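Local coordinates for enoyl-CoA hydratase (Mycobacterium tuberculosis, PDB 5KJP), which catalyses the reversible hydration of the double bond of 2-enoyl-CoA thioesters in fatty acid metabolism, as a member of the crotonase superfamily, at the interface of chains A and B. Residues are numbered along the deposited sequence; one frame, centred on the assembly and turned at random. Chains: chain A/B, Enoyl-CoA hydratase.

Contact 1: the interface of chains A and B. Residues chain A 159-162, 165; chain B 156-157, 181-182, 184-185.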
loop_
_atom_site.group_PDB
_atom_site.type_symbol
_atom_site.label_atom_id
_atom_site.label_comp_id
_atom_site.label_asym_id
_atom_site.label_seq_id
_atom_site.Cartn_x
_atom_site.Cartn_y
_atom_site.Cartn_z
ATOM N N PRO A 159 -5.062 -2.226 -2.664
ATOM C CA PRO A 159 -4.357 -1.363 -3.618
ATOM C C PRO A 159 -5.199 -0.154 -4.003
ATOM O O PRO A 159 -6.414 -0.268 -4.183
ATOM C CB PRO A 159 -4.115 -2.282 -4.818
ATOM C CG PRO A 159 -4.072 -3.667 -4.217
ATOM C CD PRO A 159 -5.116 -3.624 -3.132
ATOM N N TYR A 160 -4.539 0.997 -4.067
ATOM C CA TYR A 160 -5.167 2.289 -4.305
ATOM C C TYR A 160 -6.203 2.279 -5.429
ATOM O O TYR A 160 -7.314 2.786 -5.265
ATOM C CB TYR A 160 -4.068 3.314 -4.605
ATOM C CG TYR A 160 -4.553 4.697 -4.990
ATOM C CD1 TYR A 160 -4.874 4.999 -6.308
ATOM C CD2 TYR A 160 -4.660 5.705 -4.042
ATOM C CE1 TYR A 160 -5.308 6.258 -6.672
ATOM C CE2 TYR A 160 -5.085 6.981 -4.402
ATOM C CZ TYR A 160 -5.410 7.247 -5.719
ATOM O OH TYR A 160 -5.845 8.501 -6.100
ATOM N N ALA A 161 -5.843 1.700 -6.568
ATOM C CA ALA A 161 -6.707 1.756 -7.742
ATOM C C ALA A 161 -7.965 0.912 -7.563
ATOM O O ALA A 161 -9.010 1.230 -8.131
ATOM C CB ALA A 161 -5.949 1.305 -8.982
ATOM N N ILE A 162 -7.854 -0.174 -6.798
ATOM C CA ILE A 162 -9.009 -1.026 -6.549
ATOM C C ILE A 162 -9.943 -0.314 -5.575
ATOM O O ILE A 162 -11.167 -0.370 -5.717
ATOM C CB ILE A 162 -8.616 -2.414 -5.990
ATOM C CG1 ILE A 162 -7.525 -3.068 -6.855
ATOM C CG2 ILE A 162 -9.850 -3.310 -5.891
ATOM C CD1 ILE A 162 -7.876 -3.156 -8.333
ATOM N N GLU A 165 -11.723 2.171 -7.652
ATOM C CA GLU A 165 -12.732 1.504 -8.472
ATOM C C GLU A 165 -13.987 1.206 -7.662
ATOM O O GLU A 165 -15.112 1.500 -8.092
ATOM C CB GLU A 165 -12.178 0.205 -9.059
ATOM C CG GLU A 165 -13.224 -0.636 -9.765
ATOM C CD GLU A 165 -12.725 -2.033 -10.114
ATOM O OE1 GLU A 165 -11.507 -2.299 -9.985
ATOM O OE2 GLU A 165 -13.562 -2.870 -10.510
ATOM N N GLU B 156 2.833 3.698 -4.898
ATOM C CA GLU B 156 1.560 3.887 -4.218
ATOM C C GLU B 156 0.465 3.021 -4.825
ATOM O O GLU B 156 -0.615 2.900 -4.249
ATOM C CB GLU B 156 1.133 5.351 -4.265
ATOM C CG GLU B 156 2.091 6.305 -3.585
ATOM C CD GLU B 156 1.661 7.755 -3.746
ATOM O OE1 GLU B 156 0.719 8.012 -4.526
ATOM O OE2 GLU B 156 2.260 8.630 -3.088
ATOM N N ARG B 157 0.738 2.422 -5.979
ATOM C CA ARG B 157 -0.260 1.627 -6.688
ATOM C C ARG B 157 -0.022 0.128 -6.528
ATOM O O ARG B 157 -0.964 -0.661 -6.549
ATOM C CB ARG B 157 -0.272 1.994 -8.174
ATOM C CG ARG B 157 -0.839 3.379 -8.478
ATOM C CD ARG B 157 -2.368 3.368 -8.573
ATOM N NE ARG B 157 -2.852 3.330 -9.957
ATOM C CZ ARG B 157 -2.889 4.386 -10.771
ATOM N NH1 ARG B 157 -2.460 5.566 -10.340
ATOM N NH2 ARG B 157 -3.348 4.262 -12.019
ATOM N N LEU B 181 -1.014 -7.425 -8.731
ATOM C CA LEU B 181 -0.417 -6.439 -7.837
ATOM C C LEU B 181 -1.354 -5.266 -7.556
ATOM O O LEU B 181 -1.039 -4.404 -6.734
ATOM C CB LEU B 181 0.892 -5.909 -8.431
ATOM C CG LEU B 181 2.021 -6.914 -8.632
ATOM C CD1 LEU B 181 3.159 -6.259 -9.409
ATOM C CD2 LEU B 181 2.502 -7.455 -7.287
ATOM N N GLY B 182 -2.481 -5.215 -8.260
ATOM C CA GLY B 182 -3.474 -4.175 -8.030
ATOM C C GLY B 182 -3.348 -2.922 -8.883
ATOM O O GLY B 182 -4.113 -1.976 -8.702
ATOM N N VAL B 184 -3.652 -2.964 -12.275
ATOM C CA VAL B 184 -4.672 -3.114 -13.303
ATOM C C VAL B 184 -5.993 -3.524 -12.654
ATOM O O VAL B 184 -6.067 -4.532 -11.952
ATOM C CB VAL B 184 -4.257 -4.162 -14.365
ATOM C CG1 VAL B 184 -5.443 -4.542 -15.237
ATOM C CG2 VAL B 184 -3.090 -3.635 -15.222
ATOM N N ASN B 185 -7.030 -2.725 -12.881
ATOM C CA ASN B 185 -8.358 -3.009 -12.349
ATOM C C ASN B 185 -9.051 -4.166 -13.057
ATOM O O ASN B 185 -9.639 -5.045 -12.424
ATOM C CB ASN B 185 -9.231 -1.759 -12.455
ATOM C CG ASN B 185 -8.707 -0.622 -11.617
ATOM O OD1 ASN B 185 -7.868 0.170 -12.063
ATOM N ND2 ASN B 185 -9.185 -0.541 -10.382
HETATM O O HOH W 1 -3.355 0.301 -7.305
HETATM O O HOH W 2 -1.939 0.914 -3.098
HETATM O O HOH W 3 -10.541 -4.827 -9.744
#
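The apolar centre of this patch, part of the interface between two subunits of the deposited trimer, probably the assembly usual for crotonases, is small. The A:Pro159 ring lies with CB 3.8 Å from B:Gly182 CA, while A:Ala161 CB faces the guanidinium nitrogen NE of B:Arg157. A:Tyr160 holds CG anti to its backbone N (chi1 175°) and crosses B:Arg157 obliquely; ring carbon CD1 touches B:Arg157 CD at 3.8 Å, with ring and guanidinium planes 29° apart. The arginine gets there by bending at chi2 and chi3. A:Ile162 and B:Asn185 slide past each other in opposite directions, CD1 of the isoleucine beside the amide.

Outward, B:Asn185 ND2 is a double donor, giving one bond to the backbone carbonyl A:Ala161 O at 2.9 Å, from above the carbonyl plane, and another to carboxylate oxygen A:Glu165 OE1 at 2.9 Å, tip to tip with the extended glutamate. OE1 is met from above the carboxylate plane, which is turned 69° from the amide plane. Both acceptors lie close to the amide plane, which should fix its rotation. Water 3 joins OE1 to B:Asn185 O. Water 1, bound to A:Ala161 N at 2.9 Å, also meets B:Arg157 O and B:Gly182 O; water 2 links A:Tyr160 N to the carbonyl of the poorly ordered B:Glu156.

In the fold, the first turn of helix 160-169 of chain A, its first two amides bound to water, abuts the end of helix 150-157 and the loop 181-185 of chain B.

Contact 2: the interface of chains A and B. Residues chain A 145-149, 151-152; chain B 215, 218-219, 222, 225, 231, 234, 238.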
loop_
_atom_site.group_PDB
_atom_site.type_symbol
_atom_site.label_atom_id
_atom_site.label_comp_id
_atom_site.label_asym_id
_atom_site.label_seq_id
_atom_site.Cartn_x
_atom_site.Cartn_y
_atom_site.Cartn_z
ATOM N N VAL A 145 -21.650 10.122 -0.501
ATOM C CA VAL A 145 -20.237 9.793 -0.396
ATOM C C VAL A 145 -20.008 9.004 0.894
ATOM O O VAL A 145 -20.645 9.286 1.907
ATOM C CB VAL A 145 -19.380 11.080 -0.420
ATOM C CG1 VAL A 145 -17.917 10.772 -0.179
ATOM C CG2 VAL A 145 -19.571 11.821 -1.748
ATOM N N ALA A 146 -19.134 8.001 0.851
ATOM C CA ALA A 146 -18.815 7.210 2.039
ATOM C C ALA A 146 -17.936 8.005 3.002
ATOM O O ALA A 146 -16.709 7.859 3.003
ATOM C CB ALA A 146 -18.127 5.908 1.646
ATOM N N GLY A 147 -18.570 8.825 3.832
ATOM C CA GLY A 147 -17.854 9.728 4.726
ATOM C C GLY A 147 -17.532 9.210 6.122
ATOM O O GLY A 147 -17.083 9.971 6.987
ATOM N N GLY A 148 -17.747 7.921 6.357
ATOM C CA GLY A 148 -17.500 7.361 7.674
ATOM C C GLY A 148 -16.134 6.705 7.760
ATOM O O GLY A 148 -15.916 5.813 8.577
ATOM N N GLY A 149 -15.213 7.136 6.905
ATOM C CA GLY A 149 -13.860 6.605 6.926
ATOM C C GLY A 149 -13.565 5.653 5.785
ATOM O O GLY A 149 -12.416 5.260 5.580
ATOM N N LEU A 151 -13.526 6.163 2.528
ATOM C CA LEU A 151 -12.618 6.737 1.543
ATOM C C LEU A 151 -11.242 7.009 2.137
ATOM O O LEU A 151 -10.252 7.055 1.414
ATOM C CB LEU A 151 -13.198 8.024 0.974
ATOM C CG LEU A 151 -14.551 7.887 0.284
ATOM C CD1 LEU A 151 -14.856 9.185 -0.437
ATOM C CD2 LEU A 151 -14.536 6.692 -0.678
ATOM N N LEU A 152 -11.185 7.196 3.452
ATOM C CA LEU A 152 -9.927 7.502 4.120
ATOM C C LEU A 152 -9.125 6.246 4.438
ATOM O O LEU A 152 -7.900 6.299 4.543
ATOM C CB LEU A 152 -10.182 8.287 5.411
ATOM C CG LEU A 152 -10.938 9.604 5.253
ATOM C CD1 LEU A 152 -11.197 10.240 6.617
ATOM C CD2 LEU A 152 -10.182 10.564 4.329
ATOM N N THR B 215 -15.798 11.944 -4.392
ATOM C CA THR B 215 -15.186 10.713 -3.910
ATOM C C THR B 215 -13.740 10.626 -4.390
ATOM O O THR B 215 -12.830 10.323 -3.611
ATOM C CB THR B 215 -15.982 9.480 -4.372
ATOM O OG1 THR B 215 -17.247 9.458 -3.694
ATOM C CG2 THR B 215 -15.228 8.199 -4.041
ATOM N N ILE B 218 -11.600 13.188 -2.491
ATOM C CA ILE B 218 -11.229 12.823 -1.128
ATOM C C ILE B 218 -10.115 11.776 -1.156
ATOM O O ILE B 218 -9.133 11.899 -0.430
ATOM C CB ILE B 218 -12.447 12.308 -0.325
ATOM C CG1 ILE B 218 -13.399 13.471 -0.024
ATOM C CG2 ILE B 218 -12.007 11.647 0.983
ATOM C CD1 ILE B 218 -14.820 13.039 0.271
ATOM N N ILE B 219 -10.239 10.767 -2.011
ATOM C CA ILE B 219 -9.196 9.741 -2.081
ATOM C C ILE B 219 -7.842 10.332 -2.510
ATOM O O ILE B 219 -6.808 10.028 -1.907
ATOM C CB ILE B 219 -9.596 8.594 -3.024
ATOM C CG1 ILE B 219 -10.759 7.801 -2.406
ATOM C CG2 ILE B 219 -8.400 7.677 -3.294
ATOM C CD1 ILE B 219 -11.311 6.699 -3.298
ATOM N N SER B 222 -6.596 13.104 0.289
ATOM C CA SER B 222 -6.339 12.580 1.628
ATOM C C SER B 222 -4.896 12.111 1.785
ATOM O O SER B 222 -4.410 11.968 2.906
ATOM C CB SER B 222 -7.296 11.436 1.960
ATOM O OG SER B 222 -7.063 10.318 1.127
ATOM N N TRP B 225 -3.240 14.590 3.866
ATOM C CA TRP B 225 -3.865 14.944 5.139
ATOM C C TRP B 225 -3.278 14.129 6.283
ATOM O O TRP B 225 -2.890 12.979 6.098
ATOM C CB TRP B 225 -5.380 14.723 5.090
ATOM C CG TRP B 225 -6.101 15.530 4.060
ATOM C CD1 TRP B 225 -5.644 16.637 3.411
ATOM C CD2 TRP B 225 -7.424 15.291 3.565
ATOM N NE1 TRP B 225 -6.601 17.104 2.536
ATOM C CE2 TRP B 225 -7.702 16.291 2.612
ATOM C CE3 TRP B 225 -8.400 14.324 3.835
ATOM C CZ2 TRP B 225 -8.914 16.352 1.927
ATOM C CZ3 TRP B 225 -9.600 14.384 3.153
ATOM C CH2 TRP B 225 -9.846 15.392 2.211
ATOM N N PHE B 231 -10.690 13.761 8.840
ATOM C CA PHE B 231 -12.148 13.810 8.870
ATOM C C PHE B 231 -12.691 15.235 8.712
ATOM O O PHE B 231 -13.706 15.442 8.043
ATOM C CB PHE B 231 -12.681 13.170 10.155
ATOM C CG PHE B 231 -12.898 11.682 10.042
ATOM C CD1 PHE B 231 -14.024 11.180 9.403
ATOM C CD2 PHE B 231 -11.971 10.788 10.559
ATOM C CE1 PHE B 231 -14.228 9.809 9.289
ATOM C CE2 PHE B 231 -12.167 9.416 10.450
ATOM C CZ PHE B 231 -13.296 8.927 9.812
ATOM N N GLN B 234 -12.175 16.205 5.112
ATOM C CA GLN B 234 -13.164 15.479 4.328
ATOM C C GLN B 234 -14.548 16.130 4.385
ATOM O O GLN B 234 -15.247 16.217 3.374
ATOM C CB GLN B 234 -13.254 14.026 4.810
ATOM C CG GLN B 234 -14.288 13.207 4.065
ATOM C CD GLN B 234 -14.380 11.784 4.575
ATOM O OE1 GLN B 234 -13.991 10.846 3.883
ATOM N NE2 GLN B 234 -14.900 11.616 5.790
ATOM N N LEU B 238 -17.625 16.953 1.794
ATOM C CA LEU B 238 -18.878 16.209 1.951
ATOM C C LEU B 238 -20.127 17.083 1.901
ATOM O O LEU B 238 -21.129 16.706 1.292
ATOM C CB LEU B 238 -18.883 15.434 3.273
ATOM C CG LEU B 238 -17.957 14.228 3.427
ATOM C CD1 LEU B 238 -18.170 13.583 4.786
ATOM C CD2 LEU B 238 -18.217 13.229 2.321
HETATM O O HOH W 4 -18.008 7.440 -1.769
HETATM O O HOH W 5 -14.602 8.366 4.404
HETATM O O HOH W 6 -7.300 7.772 1.722
#
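In this enoyl-CoA hydratase of the crotonase family, the glycine-rich loop 145-149 and the start of helix 150-157 of chain A press into C-terminal helices of chain B. A:Leu152 points its two methyls at different partners. A:Leu152 CD1 sits over the centre of the B:Phe231 ring, 3.8 Å from its centroid in a CH-pi contact, whereas CD2 turns to B:Ser222 CB and the rim atom CZ3 of B:Trp225. The edge of the phenylalanine faces the glycine loop, with A:Gly147 O in its plane and B:Phe231 CZ 3.7 Å from A:Gly149 CA.

B:Gln234 crosses A:Leu152 obliquely. Its chain is extended, CG anti to the backbone N (chi1 179°), and carries the amide to the loop. B:Gln234 NE2 comes within 3.0 Å of A:Gly147 O, but its N-H points elsewhere, so the pair is not a hydrogen bond. B:Gln234 OE1 instead meets water 5 at 2.6 Å, which also binds A:Ala146 O and the amides of A:Gly149 and A:Leu151.

A:Leu151 crosses B:Thr215 at about a right angle, CD2 of the leucine on B:Thr215 CG2 at 3.7 Å, while A:Leu151 CB rests on B:Ile218 CG2. A:Val145 CG1 crosses to B:Leu238 CD2 at 3.5 Å. Polar atoms use water: water 4 joins A:Ala146 N to the hydroxyl of B:Thr215, and water 6 joins B:Ser222 OG to A:Leu151 O and A:Leu152 O. Donation to B:Ile219 O within its own chain positions that hydroxyl.

The centres of the C-alpha atoms of contact 1 and contact 2 are about 18 Å apart, on one interface of the deposited trimer. Chain A supplies the successive stretches 145-152 and 159-165; chain B supplies helices 209-221 and 230-242 to contact 2, and the end of helix 150-157 with the 181-185 segment to contact 1. Because sites repeat, helix 150-157 of each subunit should serve both contacts, its start at one neighbour and its end at the other. The interface is not an exact two-fold, consistent with head-to-tail packing in a ring of three, as is usual in crotonases.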